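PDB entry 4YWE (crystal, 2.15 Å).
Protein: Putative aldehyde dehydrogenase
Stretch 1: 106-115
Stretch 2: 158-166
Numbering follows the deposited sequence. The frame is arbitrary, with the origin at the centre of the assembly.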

# COMPACT_ATOMS: atom_id res chain seq x y z
N GLN A 106 3.92 32.12 -17.90
CA GLN A 106 3.14 31.40 -16.91
C GLN A 106 2.00 30.62 -17.56
O GLN A 106 1.69 29.49 -17.16
CB GLN A 106 2.58 32.37 -15.86
CG GLN A 106 3.65 33.12 -15.08
CD GLN A 106 3.07 34.11 -14.09
OE1 GLN A 106 1.98 33.91 -13.56
NE2 GLN A 106 3.81 35.18 -13.82
N ALA A 107 1.38 31.22 -18.57
CA ALA A 107 0.29 30.58 -19.30
C ALA A 107 0.77 29.32 -20.02
O ALA A 107 0.03 28.36 -20.17
CB ALA A 107 -0.33 31.55 -20.28
N ARG A 108 2.02 29.35 -20.47
CA ARG A 108 2.63 28.20 -21.13
C ARG A 108 2.92 27.10 -20.12
O ARG A 108 2.74 25.91 -20.41
CB ARG A 108 3.91 28.61 -21.86
CG ARG A 108 4.64 27.45 -22.53
CD ARG A 108 5.85 27.93 -23.33
NE ARG A 108 5.46 28.67 -24.52
CZ ARG A 108 5.50 30.00 -24.62
NH1 ARG A 108 5.91 30.73 -23.60
NH2 ARG A 108 5.13 30.59 -25.75
N ALA A 109 3.36 27.50 -18.93
CA ALA A 109 3.67 26.55 -17.87
C ALA A 109 2.40 25.83 -17.40
O ALA A 109 2.44 24.64 -17.07
CB ALA A 109 4.34 27.26 -16.70
N ASP A 110 1.29 26.56 -17.38
CA ASP A 110 0.00 25.99 -16.99
C ASP A 110 -0.43 24.89 -17.95
O ASP A 110 -0.91 23.84 -17.53
CB ASP A 110 -1.07 27.08 -16.94
CG ASP A 110 -0.98 27.92 -15.68
OD1 ASP A 110 -0.02 27.75 -14.91
OD2 ASP A 110 -1.89 28.76 -15.46
N ALA A 111 -0.24 25.13 -19.25
CA ALA A 111 -0.60 24.16 -20.27
C ALA A 111 0.28 22.92 -20.17
O ALA A 111 -0.19 21.80 -20.37
CB ALA A 111 -0.49 24.78 -21.65
N ALA A 112 1.56 23.13 -19.87
CA ALA A 112 2.50 22.03 -19.70
C ALA A 112 2.12 21.20 -18.48
O ALA A 112 2.24 19.98 -18.48
CB ALA A 112 3.92 22.55 -19.58
N ALA A 113 1.67 21.88 -17.43
CA ALA A 113 1.21 21.22 -16.22
C ALA A 113 -0.06 20.42 -16.50
O ALA A 113 -0.23 19.31 -16.00
CB ALA A 113 0.96 22.23 -15.12
N LEU A 114 -0.94 20.99 -17.32
CA LEU A 114 -2.17 20.33 -17.73
C LEU A 114 -1.86 19.01 -18.43
O LEU A 114 -2.51 17.99 -18.17
CB LEU A 114 -2.98 21.23 -18.66
CG LEU A 114 -4.24 20.61 -19.27
CD1 LEU A 114 -5.20 20.18 -18.19
CD2 LEU A 114 -4.91 21.59 -20.22
N ALA A 115 -0.87 19.03 -19.31
CA ALA A 115 -0.45 17.83 -20.02
C ALA A 115 0.18 16.82 -19.07
O ALA A 115 0.06 15.61 -19.25
CB ALA A 115 0.52 18.19 -21.14
N ASN A 158 -8.37 31.49 -11.64
CA ASN A 158 -6.95 31.79 -11.47
C ASN A 158 -6.04 30.77 -12.15
O ASN A 158 -4.99 31.12 -12.69
CB ASN A 158 -6.60 31.91 -9.99
CG ASN A 158 -6.92 30.65 -9.20
OD1 ASN A 158 -7.76 29.85 -9.60
ND2 ASN A 158 -6.24 30.47 -8.08
N TYR A 159 -6.43 29.50 -12.12
CA TYR A 159 -5.73 28.46 -12.87
C TYR A 159 -6.72 27.51 -13.53
O TYR A 159 -6.86 26.37 -13.10
CB TYR A 159 -4.78 27.67 -11.96
CG TYR A 159 -3.65 28.47 -11.36
CD1 TYR A 159 -2.45 28.64 -12.05
CD2 TYR A 159 -3.77 29.06 -10.11
CE1 TYR A 159 -1.41 29.37 -11.50
CE2 TYR A 159 -2.74 29.79 -9.56
CZ TYR A 159 -1.56 29.95 -10.26
OH TYR A 159 -0.53 30.68 -9.71
N PRO A 160 -7.40 27.98 -14.59
CA PRO A 160 -8.42 27.17 -15.28
C PRO A 160 -7.90 25.81 -15.74
O PRO A 160 -8.50 24.79 -15.39
CB PRO A 160 -8.79 28.04 -16.48
CG PRO A 160 -8.54 29.43 -16.02
CD PRO A 160 -7.31 29.34 -15.16
N MET A 161 -6.80 25.79 -16.49
CA MET A 161 -6.27 24.53 -17.02
C MET A 161 -5.68 23.63 -15.94
O MET A 161 -5.93 22.43 -15.92
CB MET A 161 -5.21 24.81 -18.08
CG MET A 161 -5.76 25.20 -19.44
SD MET A 161 -4.47 25.31 -20.69
CE MET A 161 -3.44 26.60 -20.00
N GLN A 162 -4.88 24.21 -15.05
CA GLN A 162 -4.18 23.42 -14.03
C GLN A 162 -5.15 22.72 -13.09
O GLN A 162 -4.98 21.54 -12.78
CB GLN A 162 -3.22 24.30 -13.23
CG GLN A 162 -1.96 24.70 -13.98
CD GLN A 162 -0.72 24.56 -13.12
OE1 GLN A 162 -0.56 23.57 -12.40
NE2 GLN A 162 0.16 25.55 -13.18
N ILE A 163 -6.16 23.45 -12.63
CA ILE A 163 -7.12 22.91 -11.68
C ILE A 163 -8.08 21.95 -12.39
O ILE A 163 -8.51 20.96 -11.81
CB ILE A 163 -7.86 24.06 -10.97
CG1 ILE A 163 -6.85 24.89 -10.19
CG2 ILE A 163 -8.94 23.51 -10.04
CD1 ILE A 163 -7.38 26.21 -9.70
N PHE A 164 -8.40 22.25 -13.65
CA PHE A 164 -9.16 21.32 -14.48
C PHE A 164 -8.40 20.00 -14.59
O PHE A 164 -8.98 18.93 -14.46
CB PHE A 164 -9.42 21.91 -15.87
CG PHE A 164 -10.24 21.03 -16.77
CD1 PHE A 164 -9.63 20.10 -17.60
CD2 PHE A 164 -11.61 21.14 -16.81
CE1 PHE A 164 -10.38 19.29 -18.43
CE2 PHE A 164 -12.37 20.34 -17.64
CZ PHE A 164 -11.75 19.42 -18.46
N GLY A 165 -7.10 20.10 -14.82
CA GLY A 165 -6.25 18.94 -14.99
C GLY A 165 -6.16 18.04 -13.77
O GLY A 165 -6.18 16.82 -13.89
N ARG A 166 -6.05 18.64 -12.59
CA ARG A 166 -5.92 17.86 -11.37
C ARG A 166 -7.26 17.26 -10.96
O ARG A 166 -7.32 16.15 -10.43
CB ARG A 166 -5.35 18.72 -10.23
CG ARG A 166 -6.32 19.71 -9.61
CD ARG A 166 -5.69 20.46 -8.44
NE ARG A 166 -6.66 21.34 -7.79
CZ ARG A 166 -6.33 22.35 -6.99
NH1 ARG A 166 -5.05 22.61 -6.74
NH2 ARG A 166 -7.27 23.10 -6.45
O HOH W 1 -4.10 27.60 -15.72

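Two helical segments of one chain lie side by side here. Stretch 1 is helical throughout and belongs to a longer helix. Stretch 2 enters as a loop and becomes helical at Pro160. The two helix axes run nearly parallel, 11° apart in the same N-to-C sense, and approach to 8.1 Å. That is a close spacing, and small residues at the contact accommodate it: several alanines on stretch 1 and a glycine on stretch 2. Together the two stretches bury 431 Å².

Asn158 stands before the helix and does not touch stretch 1. Asn158 OD1 accepts a weak hydrogen bond from Tyr159 N at 2.9 Å. Tyr159 occupies the N-cap position, and Tyr159 O accepts the hydrogen bond from Ile163 N at 3.0 Å. Its CA-to-CB bond points sideways, but the ring reaches closer to stretch 1. There Tyr159 CD1 lies 3.5 Å from Asp110 OD2. The carboxylate oxygen sits at the ring edge, near its plane, where the slightly positive ring hydrogens are favourable neighbours for a negative charge.

Pro160 begins the helix without touching stretch 1. A proline is well tolerated in a first turn, where its missing amide hydrogen costs no helical bond.

Met161 points toward stretch 1 and has the largest covered area of the stretch 2 residues. Its chi2 is t, and its thioether reaches the neighbouring helix. Met161 CE lies 3.8 Å from Ala111 CB and 3.9 Å from Asp110 CB. Met161 CE also comes within 3.9 Å of Ala107 O, so the methyl packs against backbone as well as side chains. Met161 SD meets Leu114 CD2 at 3.8 Å, an apolar contact. The backbone takes part too. A water bridges the helices, donating to Asp110 OD2 at 2.5 Å and accepting a weak hydrogen bond from Met161 N at 3.3 Å. Asp110 is thus linked to the first turn of the other helix.

Gln162 makes the one direct hydrogen bond between the stretches. Gln162 NE2 donates to Asp110 OD1 at 2.8 Å, and the 170° angle is nearly linear. The CA-to-CB bonds of Gln162 and Asp110 point sideways, but the ends of the side chains come nearer. The other end of the amide, Gln162 OE1, packs 3.4 Å from Ala113 CB. Asp110 uses both carboxylate oxygens: OD1 accepts from Gln162 NE2, and OD2 accepts from the water.

Ile163 points away and plays no part. Phe164 touches only lightly, with Phe164 CD1 4.5 Å from Leu114 CD1, which lies at the ring edge.

Gly165 marks the nearest CA register, with Gly165 CA 5.1 Å from Leu114 CA. Leu114 CD1 approaches Gly165 CA to 3.6 Å and also reaches Met161 O at 3.3 Å. An ideal CB on Gly165 would fall 2.9 Å from Leu114 CD1, a clash. The bare glycine surface leaves room for the leucine methyl.

The CA-to-CB bond of Arg166 points sideways, and the end of its side chain leads away from stretch 1.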